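PDB 6N9J: clostripain-related protein from Bacteroides thetaiotaomicron, which probably cleaves peptide bonds as a secreted cysteine protease of the clostripain (C11) family, and is held here in complex with an irreversible peptide inhibitor. Local coordinates for residues Phe26-Leu31 and Met52-Asn57; Val88-Phe93 and Leu147-His152; Ser209-Tyr214 and Val238-Ile243; Pro281-Asn286 and Thr327-Tyr332. All blocks are in the same frame, centred on the assembly; numbering follows the deposited sequence.

Interaction 1. Residues Phe26-Leu31 and Met52-Asn57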
# COMPACT_ATOMS: atom_id res chain seq x y z
N PHE A 26 -14.21 -9.82 -0.26
CA PHE A 26 -14.25 -8.47 0.29
C PHE A 26 -14.55 -7.39 -0.76
O PHE A 26 -15.01 -6.30 -0.43
CB PHE A 26 -12.92 -8.12 0.98
CG PHE A 26 -12.58 -9.02 2.13
CD1 PHE A 26 -13.31 -8.96 3.31
CD2 PHE A 26 -11.50 -9.89 2.05
CE1 PHE A 26 -12.99 -9.79 4.38
CE2 PHE A 26 -11.18 -10.71 3.10
CZ PHE A 26 -11.92 -10.66 4.28
N ALA A 27 -14.28 -7.71 -2.03
CA ALA A 27 -14.29 -6.71 -3.10
C ALA A 27 -15.64 -5.98 -3.26
O ALA A 27 -15.68 -4.76 -3.18
CB ALA A 27 -13.91 -7.36 -4.42
N SER A 28 -16.72 -6.73 -3.47
CA SER A 28 -18.05 -6.12 -3.70
C SER A 28 -18.49 -5.21 -2.55
O SER A 28 -19.11 -4.17 -2.78
CB SER A 28 -19.10 -7.21 -3.93
OG SER A 28 -18.95 -7.78 -5.21
N GLU A 29 -18.16 -5.62 -1.33
CA GLU A 29 -18.46 -4.85 -0.13
C GLU A 29 -17.76 -3.48 -0.15
O GLU A 29 -18.38 -2.46 0.15
CB GLU A 29 -18.04 -5.64 1.12
N ASP A 30 -16.47 -3.47 -0.51
CA ASP A 30 -15.73 -2.22 -0.66
C ASP A 30 -16.36 -1.38 -1.78
O ASP A 30 -16.43 -0.14 -1.69
CB ASP A 30 -14.25 -2.49 -0.95
CG ASP A 30 -13.45 -2.87 0.32
OD1 ASP A 30 -13.87 -2.53 1.45
OD2 ASP A 30 -12.39 -3.50 0.16
N LEU A 31 -16.81 -2.04 -2.85
CA LEU A 31 -17.52 -1.34 -3.92
C LEU A 31 -18.79 -0.67 -3.39
O LEU A 31 -19.04 0.49 -3.68
CB LEU A 31 -17.85 -2.28 -5.08
CG LEU A 31 -18.71 -1.64 -6.18
CD1 LEU A 31 -18.06 -0.38 -6.75
CD2 LEU A 31 -19.02 -2.64 -7.29
N MET A 52 -12.39 -3.82 -11.58
CA MET A 52 -12.80 -4.85 -10.63
C MET A 52 -12.62 -6.25 -11.22
O MET A 52 -13.30 -6.62 -12.18
CB MET A 52 -14.25 -4.63 -10.23
CG MET A 52 -14.95 -5.84 -9.64
SD MET A 52 -14.74 -5.96 -7.87
CE MET A 52 -16.07 -4.94 -7.27
N ASP A 53 -11.68 -7.02 -10.65
CA ASP A 53 -11.50 -8.41 -11.10
C ASP A 53 -11.67 -9.36 -9.91
O ASP A 53 -10.80 -9.44 -9.05
CB ASP A 53 -10.13 -8.61 -11.76
CG ASP A 53 -9.93 -10.03 -12.27
OD1 ASP A 53 -10.91 -10.80 -12.34
OD2 ASP A 53 -8.78 -10.39 -12.64
N LYS A 54 -12.80 -10.06 -9.89
CA LYS A 54 -13.11 -11.03 -8.85
C LYS A 54 -13.03 -12.46 -9.37
O LYS A 54 -13.31 -13.41 -8.64
CB LYS A 54 -14.51 -10.80 -8.29
CG LYS A 54 -14.68 -9.54 -7.45
CD LYS A 54 -16.15 -9.34 -7.09
CE LYS A 54 -16.76 -10.62 -6.52
NZ LYS A 54 -18.18 -10.44 -6.12
N GLY A 55 -12.67 -12.62 -10.64
CA GLY A 55 -12.52 -13.95 -11.21
C GLY A 55 -13.20 -14.15 -12.54
O GLY A 55 -12.59 -14.70 -13.47
N SER A 56 -14.45 -13.72 -12.65
CA SER A 56 -15.22 -13.90 -13.88
C SER A 56 -14.73 -12.98 -14.99
O SER A 56 -13.61 -13.10 -15.47
CB SER A 56 -16.71 -13.67 -13.62
OG SER A 56 -17.21 -14.61 -12.68
N ASN A 57 -15.60 -12.06 -15.41
CA ASN A 57 -15.26 -11.14 -16.48
C ASN A 57 -15.08 -9.73 -15.93
O ASN A 57 -16.05 -9.03 -15.65
CB ASN A 57 -16.33 -11.16 -17.58
CG ASN A 57 -16.47 -12.53 -18.24
OD1 ASN A 57 -15.48 -13.23 -18.49
ND2 ASN A 57 -17.71 -12.92 -18.53
O HOH W 1 -17.12 -9.71 -3.15
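Met52 SD rests 3.8 Å from Ala27 CB, and its methyl CE goes on to meet Leu31 CD2 at 3.7 Å, one helical turn further along. The thioether chain is bent at chi2 (89°), which places SD by Ala27, and again at chi3 (86°), which places CE by Leu31. An apolar methionine suits this place, because its flexible chain can follow the uneven surface from Ala27 to Leu31, while the single methyl of Ala27 lets the strand end come close. Lys54 shares that methyl: its CG lies 3.8 Å from Ala27 CB. Beyond a bend at chi3 its NZ donates a hydrogen bond to Ser28 OG at 2.9 Å. A water accepts from Ser28 N and, weakly, from Lys54 NZ, so the ammonium has a second, looser partner. Further out, Ile17 of strand 9-18 touches both Ala27 and Met52, and Trp110 also packs on Ala27. Where the strand ends, Asp53 OD1 accepts from Gly55 N at 3.0 Å, an Asx turn, while Asp53 OD2 bonds Ser83 OG. Helix 24-37 thus lies against strand 46-53 within the beta-alpha-beta unit formed by strand 9-18, helix 24-37 and strand 46-53.

Interaction 2. Residues Val88-Phe93 and Leu147-His152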
# COMPACT_ATOMS: atom_id res chain seq x y z
N VAL A 88 -1.63 -6.13 -19.17
CA VAL A 88 -3.03 -6.02 -18.75
C VAL A 88 -3.25 -4.72 -17.98
O VAL A 88 -4.17 -3.95 -18.31
CB VAL A 88 -3.46 -7.21 -17.88
CG1 VAL A 88 -4.76 -6.89 -17.14
CG2 VAL A 88 -3.61 -8.46 -18.73
N MET A 89 -2.41 -4.49 -16.96
CA MET A 89 -2.48 -3.32 -16.10
C MET A 89 -2.24 -2.04 -16.88
O MET A 89 -2.88 -1.03 -16.64
CB MET A 89 -1.46 -3.41 -14.95
CG MET A 89 -1.40 -2.16 -14.07
SD MET A 89 -0.29 -2.23 -12.63
CE MET A 89 -1.14 -3.44 -11.64
N LYS A 90 -1.28 -2.10 -17.80
CA LYS A 90 -1.01 -1.00 -18.70
C LYS A 90 -2.24 -0.64 -19.53
O LYS A 90 -2.59 0.54 -19.65
CB LYS A 90 0.17 -1.34 -19.63
CG LYS A 90 1.54 -1.20 -18.97
CD LYS A 90 2.63 -1.55 -19.96
CE LYS A 90 3.98 -1.04 -19.50
NZ LYS A 90 4.98 -1.20 -20.59
N ASN A 91 -2.91 -1.65 -20.08
CA ASN A 91 -4.11 -1.41 -20.88
C ASN A 91 -5.21 -0.77 -20.04
O ASN A 91 -5.88 0.18 -20.48
CB ASN A 91 -4.60 -2.71 -21.51
CG ASN A 91 -5.86 -2.52 -22.36
OD1 ASN A 91 -6.98 -2.82 -21.92
ND2 ASN A 91 -5.69 -2.01 -23.59
N VAL A 92 -5.40 -1.27 -18.82
CA VAL A 92 -6.37 -0.69 -17.91
C VAL A 92 -6.05 0.78 -17.65
O VAL A 92 -6.93 1.63 -17.74
CB VAL A 92 -6.42 -1.43 -16.56
CG1 VAL A 92 -7.33 -0.69 -15.58
CG2 VAL A 92 -6.88 -2.86 -16.76
N PHE A 93 -4.79 1.06 -17.33
CA PHE A 93 -4.32 2.43 -17.08
C PHE A 93 -4.56 3.35 -18.26
O PHE A 93 -5.11 4.43 -18.10
CB PHE A 93 -2.81 2.45 -16.78
CG PHE A 93 -2.44 1.95 -15.41
CD1 PHE A 93 -3.39 1.79 -14.42
CD2 PHE A 93 -1.11 1.68 -15.10
CE1 PHE A 93 -3.04 1.34 -13.16
CE2 PHE A 93 -0.75 1.22 -13.84
CZ PHE A 93 -1.72 1.06 -12.87
N LEU A 147 3.31 1.39 -14.23
CA LEU A 147 3.11 2.77 -13.82
C LEU A 147 3.74 3.79 -14.79
O LEU A 147 3.40 4.97 -14.75
CB LEU A 147 3.66 2.98 -12.41
CG LEU A 147 2.82 2.42 -11.27
CD1 LEU A 147 3.61 2.52 -9.98
CD2 LEU A 147 1.53 3.19 -11.14
N SER A 148 4.63 3.33 -15.67
CA SER A 148 5.36 4.23 -16.56
C SER A 148 4.47 4.81 -17.66
O SER A 148 4.79 5.85 -18.22
CB SER A 148 6.56 3.51 -17.19
OG SER A 148 6.17 2.73 -18.31
N VAL A 149 3.37 4.12 -17.99
CA VAL A 149 2.44 4.60 -19.01
C VAL A 149 1.32 5.40 -18.37
O VAL A 149 0.46 5.94 -19.05
CB VAL A 149 1.80 3.44 -19.82
CG1 VAL A 149 2.88 2.51 -20.37
CG2 VAL A 149 0.81 2.67 -18.96
N ALA A 150 1.32 5.44 -17.04
CA ALA A 150 0.31 6.15 -16.28
C ALA A 150 0.74 7.60 -16.05
O ALA A 150 1.92 7.93 -16.19
CB ALA A 150 0.07 5.45 -14.94
N PRO A 151 -0.21 8.47 -15.70
CA PRO A 151 0.19 9.82 -15.27
C PRO A 151 0.94 9.79 -13.93
O PRO A 151 0.91 8.77 -13.22
CB PRO A 151 -1.14 10.55 -15.13
CG PRO A 151 -2.13 9.44 -14.86
CD PRO A 151 -1.67 8.31 -15.71
N HIS A 152 1.59 10.89 -13.59
CA HIS A 152 2.23 11.01 -12.30
C HIS A 152 1.15 11.22 -11.25
O HIS A 152 0.26 12.05 -11.44
CB HIS A 152 3.24 12.16 -12.28
CG HIS A 152 3.91 12.35 -10.96
ND1 HIS A 152 4.88 11.49 -10.48
CD2 HIS A 152 3.73 13.28 -9.99
CE1 HIS A 152 5.28 11.89 -9.29
NE2 HIS A 152 4.59 12.98 -8.97
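Phe93 and Lys90 of helix 86-99 meet the loop after helix 140-146 with two different kinds of surface. The Phe93 side chain has CG anti to its own carbonyl carbon (chi1 -75°), and the ring stands towards Leu147 and Ala150. Its CE2 lies 4.0 Å from Leu147 CD2, the two side chains crossing obliquely, and its CD2 lies 4.0 Å from Ala150 CB. Val149 CG2 comes up at the ring edge, 4.2 Å from Phe93 CB. Met89 O sits 3.3 Å above one face of the Phe93 ring, offset toward the rim. A broad phenylalanine suits a place with three aliphatic neighbours, and Phe109 of strand 105-110 touches both Phe93 and Leu147.

Lys90 is extended beyond CG, so its methylenes make a long apolar rod that Val149 crosses at about a right angle. With Val149 CG1 anti to its carbonyl carbon (chi1 -52°) and CG2 between N and C, both methyls reach the rod: CG2 is 3.9 Å from Lys90 CG, and CG1 is 3.8 Å from Lys90 CE. The ammonium ends in a salt bridge with Glu145. An alanine at Lys90 would probably leave Glu145 without this charge partner and Val149 CG1 without the methylenes it packs on. No hydrogen bond joins the two segments, so their cohesion is apolar, with the one charge of Lys90 carried past the valine to Glu145 of helix 140-146.

Interaction 3. Residues Ser209-Tyr214 and Val238-Ile243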
# COMPACT_ATOMS: atom_id res chain seq x y z
N SER A 209 -5.40 13.04 4.52
CA SER A 209 -6.84 12.83 4.65
C SER A 209 -7.21 11.36 4.54
O SER A 209 -8.05 10.86 5.30
CB SER A 209 -7.62 13.61 3.58
OG SER A 209 -7.34 14.99 3.67
N ILE A 210 -6.60 10.67 3.57
CA ILE A 210 -6.88 9.25 3.35
C ILE A 210 -6.46 8.47 4.59
O ILE A 210 -7.23 7.63 5.09
CB ILE A 210 -6.16 8.73 2.08
CG1 ILE A 210 -6.80 9.33 0.83
CG2 ILE A 210 -6.20 7.17 2.02
CD1 ILE A 210 -5.93 9.25 -0.44
N ALA A 211 -5.27 8.78 5.11
CA ALA A 211 -4.70 8.08 6.26
C ALA A 211 -5.55 8.25 7.51
O ALA A 211 -5.87 7.28 8.19
CB ALA A 211 -3.30 8.58 6.52
N GLU A 212 -5.91 9.50 7.81
CA GLU A 212 -6.70 9.81 8.99
C GLU A 212 -8.03 9.10 8.95
O GLU A 212 -8.48 8.58 9.97
CB GLU A 212 -6.91 11.33 9.11
CG GLU A 212 -5.69 12.12 9.63
CD GLU A 212 -5.56 12.11 11.15
OE1 GLU A 212 -6.48 11.65 11.85
OE2 GLU A 212 -4.51 12.59 11.66
N ASN A 213 -8.67 9.08 7.79
CA ASN A 213 -9.99 8.48 7.66
C ASN A 213 -9.89 6.96 7.68
O ASN A 213 -10.72 6.28 8.30
CB ASN A 213 -10.70 8.97 6.39
CG ASN A 213 -11.31 10.36 6.56
OD1 ASN A 213 -12.44 10.50 7.01
ND2 ASN A 213 -10.55 11.38 6.20
N TYR A 214 -8.88 6.42 7.02
CA TYR A 214 -8.64 4.99 7.09
C TYR A 214 -8.45 4.59 8.57
O TYR A 214 -9.22 3.79 9.10
CB TYR A 214 -7.42 4.61 6.27
CG TYR A 214 -7.28 3.13 6.00
CD1 TYR A 214 -7.10 2.68 4.70
CD2 TYR A 214 -7.36 2.19 7.03
CE1 TYR A 214 -6.97 1.34 4.42
CE2 TYR A 214 -7.25 0.83 6.77
CZ TYR A 214 -7.05 0.42 5.46
OH TYR A 214 -6.93 -0.90 5.12
N VAL A 238 -5.19 -1.31 13.45
CA VAL A 238 -4.48 -1.06 12.19
C VAL A 238 -3.31 -0.12 12.44
O VAL A 238 -3.30 0.61 13.42
CB VAL A 238 -5.40 -0.45 11.09
CG1 VAL A 238 -5.62 1.04 11.33
CG2 VAL A 238 -4.80 -0.67 9.71
N SER A 239 -2.33 -0.14 11.54
CA SER A 239 -1.24 0.82 11.57
C SER A 239 -1.01 1.39 10.17
O SER A 239 -0.96 0.64 9.19
CB SER A 239 0.03 0.17 12.08
OG SER A 239 0.43 -0.85 11.19
N ILE A 240 -0.88 2.70 10.08
CA ILE A 240 -0.78 3.38 8.78
C ILE A 240 0.25 4.49 8.87
O ILE A 240 0.40 5.11 9.91
CB ILE A 240 -2.16 3.98 8.35
CG1 ILE A 240 -3.22 2.89 8.21
CG2 ILE A 240 -2.06 4.76 7.03
CD1 ILE A 240 -3.05 2.02 6.97
N SER A 241 0.97 4.73 7.78
CA SER A 241 1.80 5.92 7.65
C SER A 241 1.75 6.52 6.24
O SER A 241 1.18 5.94 5.31
CB SER A 241 3.26 5.61 8.03
OG SER A 241 3.86 4.72 7.10
N VAL A 242 2.34 7.71 6.09
CA VAL A 242 2.40 8.41 4.81
C VAL A 242 3.84 8.83 4.55
O VAL A 242 4.44 9.56 5.35
CB VAL A 242 1.50 9.68 4.79
CG1 VAL A 242 1.75 10.50 3.54
CG2 VAL A 242 0.03 9.32 4.90
N ILE A 243 4.40 8.37 3.44
CA ILE A 243 5.74 8.75 3.04
C ILE A 243 5.71 9.77 1.90
O ILE A 243 5.01 9.55 0.90
CB ILE A 243 6.53 7.52 2.60
CG1 ILE A 243 6.77 6.60 3.80
CG2 ILE A 243 7.85 7.93 1.94
CD1 ILE A 243 7.39 5.29 3.43
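The Tyr214 ring takes Ile240 CD1 over the centre of one face, the methyl lying 4.3 Å from Tyr214 CD2, while Val238 CG2 approaches obliquely, 4.1 Å from Tyr214 CE2. Helix 206-221 here packs on strand 239-244 of the large mixed sheet, a layer of the alpha/beta fold: the two short axes run antiparallel (175°) and come within 8.6 Å. The Tyr214 hydroxyl is hydrogen-bonded to Asp159 at the end of strand 155-159. A tyrosine therefore suits a buried site where an apolar face is needed on one side and a polar atom further on. One turn earlier, Ala211 faces the strand with a single methyl, which permits the close approach of the backbones: CB is 4.0 Å from Ile240 CG2. Beta-branched Ile240 and Val242 suit the strand, and with Val238 just before it they point to the helix, whereas Ser241 points away and bonds Gly343 and Gln164. On the helix, Ser209 O accepts from Asn213 N and from Asn213 ND2 (2.7 Å), the two donors reaching it from opposite faces of its carbonyl plane. Nearest of all across the contact is Ala211 CB to Val242 CG2, at 3.8 Å.

Interaction 4. Residues Pro281-Asn286 and Thr327-Tyr332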
# COMPACT_ATOMS: atom_id res chain seq x y z
N PRO A 281 6.20 -10.96 12.91
CA PRO A 281 6.91 -11.74 13.93
C PRO A 281 6.46 -13.20 14.01
O PRO A 281 7.13 -14.02 14.62
CB PRO A 281 6.57 -11.00 15.22
CG PRO A 281 5.23 -10.41 14.96
CD PRO A 281 5.16 -10.10 13.50
N LEU A 282 5.32 -13.52 13.40
CA LEU A 282 4.78 -14.86 13.52
C LEU A 282 5.09 -15.66 12.26
O LEU A 282 4.76 -16.84 12.16
CB LEU A 282 3.27 -14.81 13.76
CG LEU A 282 2.79 -13.81 14.82
CD1 LEU A 282 1.28 -13.88 14.95
CD2 LEU A 282 3.47 -14.08 16.17
N ARG A 283 5.74 -15.00 11.30
CA ARG A 283 6.13 -15.64 10.04
C ARG A 283 7.65 -15.56 9.81
O ARG A 283 8.43 -15.93 10.68
CB ARG A 283 5.36 -15.01 8.88
CG ARG A 283 3.86 -15.28 8.92
CD ARG A 283 3.10 -14.50 7.85
NE ARG A 283 1.68 -14.86 7.82
CZ ARG A 283 1.08 -15.50 6.82
NH1 ARG A 283 -0.21 -15.79 6.90
NH2 ARG A 283 1.77 -15.85 5.74
N GLU A 284 8.07 -15.08 8.64
CA GLU A 284 9.47 -15.17 8.25
C GLU A 284 10.39 -14.10 8.86
O GLU A 284 11.60 -14.17 8.70
CB GLU A 284 9.58 -15.14 6.72
N ASN A 285 9.81 -13.12 9.56
CA ASN A 285 10.59 -12.02 10.16
C ASN A 285 11.38 -11.27 9.09
O ASN A 285 12.55 -10.93 9.26
CB ASN A 285 11.52 -12.55 11.26
CG ASN A 285 10.78 -12.87 12.56
OD1 ASN A 285 9.83 -13.65 12.58
ND2 ASN A 285 11.21 -12.24 13.64
N ASN A 286 10.71 -11.04 7.97
CA ASN A 286 11.28 -10.30 6.85
C ASN A 286 11.24 -8.79 7.06
O ASN A 286 12.01 -8.06 6.41
CB ASN A 286 10.52 -10.64 5.56
CG ASN A 286 10.89 -12.01 5.01
OD1 ASN A 286 11.99 -12.48 5.21
ND2 ASN A 286 9.96 -12.63 4.29
N THR A 327 -0.82 -12.79 11.62
CA THR A 327 -1.13 -14.19 11.39
C THR A 327 0.13 -15.04 11.33
O THR A 327 1.22 -14.56 11.03
CB THR A 327 -1.94 -14.39 10.07
OG1 THR A 327 -1.15 -14.01 8.93
CG2 THR A 327 -3.22 -13.57 10.09
N TYR A 328 -0.04 -16.30 11.66
CA TYR A 328 1.00 -17.28 11.42
C TYR A 328 0.83 -17.80 10.01
O TYR A 328 -0.17 -17.51 9.36
CB TYR A 328 0.91 -18.43 12.41
CG TYR A 328 1.06 -18.07 13.86
CD1 TYR A 328 -0.03 -17.65 14.61
CD2 TYR A 328 2.29 -18.22 14.50
CE1 TYR A 328 0.10 -17.36 15.95
CE2 TYR A 328 2.43 -17.92 15.83
CZ TYR A 328 1.34 -17.49 16.56
OH TYR A 328 1.49 -17.21 17.89
N SER A 329 1.80 -18.58 9.54
CA SER A 329 1.73 -19.18 8.22
C SER A 329 0.54 -20.13 8.12
O SER A 329 -0.00 -20.34 7.04
CB SER A 329 3.02 -19.92 7.90
OG SER A 329 4.13 -19.05 8.03
N SER A 330 0.13 -20.70 9.26
CA SER A 330 -1.04 -21.56 9.33
C SER A 330 -2.34 -20.87 8.90
O SER A 330 -3.31 -21.54 8.51
CB SER A 330 -1.23 -22.09 10.74
OG SER A 330 -1.66 -21.04 11.59
N GLY A 331 -2.38 -19.55 9.01
CA GLY A 331 -3.59 -18.80 8.74
C GLY A 331 -4.26 -18.33 10.02
O GLY A 331 -5.03 -17.36 10.02
N TYR A 332 -3.99 -19.02 11.11
CA TYR A 332 -4.44 -18.57 12.41
C TYR A 332 -3.68 -17.31 12.81
O TYR A 332 -2.69 -16.95 12.18
CB TYR A 332 -4.25 -19.65 13.47
CG TYR A 332 -5.11 -20.87 13.27
CD1 TYR A 332 -6.46 -20.83 13.59
CD2 TYR A 332 -4.57 -22.06 12.80
CE1 TYR A 332 -7.25 -21.95 13.43
CE2 TYR A 332 -5.36 -23.19 12.64
CZ TYR A 332 -6.70 -23.12 12.96
OH TYR A 332 -7.52 -24.22 12.80
O HOH W 2 3.40 -12.39 11.29
O HOH W 3 4.18 -19.12 11.10
O HOH W 4 4.44 -17.38 5.83
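Leu282 packs on Tyr328, first residue of a type I beta turn that ends at Gly331 and links strands 315-327 and 333-337, and Arg283 bonds Thr327 just before it. The tight part is apolar: Leu282 CB sits over one face of the Tyr328 ring in a CH-pi contact, 3.9 Å from the centroid, and Leu282 CD1 reaches Tyr328 CE1 at 3.8 Å. An aromatic ring suits this place, offering a flat surface to a branched side chain. An alanine at Tyr328 would probably leave the Leu282 side chain without the ring face it packs on, opening a gap there. Beside it, Arg283, extended from CG to NE, lies alongside Thr327 and points the same way. Arg283 NE donates to Thr327 O at 3.3 Å from above the carbonyl plane, and NH1 donates to Thr327 OG1. That hydroxyl is also hydrogen-bonded to Glu185, and Thr327 packs on a polar side chain of the bound peptide. Waters fill in the polar part, one spanning Leu282 O and Ser329 N, another Leu282 N and Thr327 O. The loose side is at exposed Ser329, whose OG lies 2.8 Å from a water weakly held by Arg283 NH2. In the turn itself, Ser330 OG accepts from Tyr332 N at 3.1 Å, an ST turn.

How the interactions relate
From the N terminus the four contacts follow in series, each closing before the next opens, so none nests or crosses. Interaction 1 closes the shortest loop, bringing the end of strand 46-53 back to helix 24-37. Interaction 2 spans 53 intervening residues and ties helix 86-99 to the loop before strand 155-159. Interaction 3 joins helix 206-221 to strand 239-244 and reaches the same mixed sheet as interaction 1, their centres about 23 Å apart. Interaction 4 links the loop before strand 288-289 to the turn after strand 315-327, the neighbour of strand 239-244. Interactions 2 and 4 are the most widely separated, about 33 Å between centres.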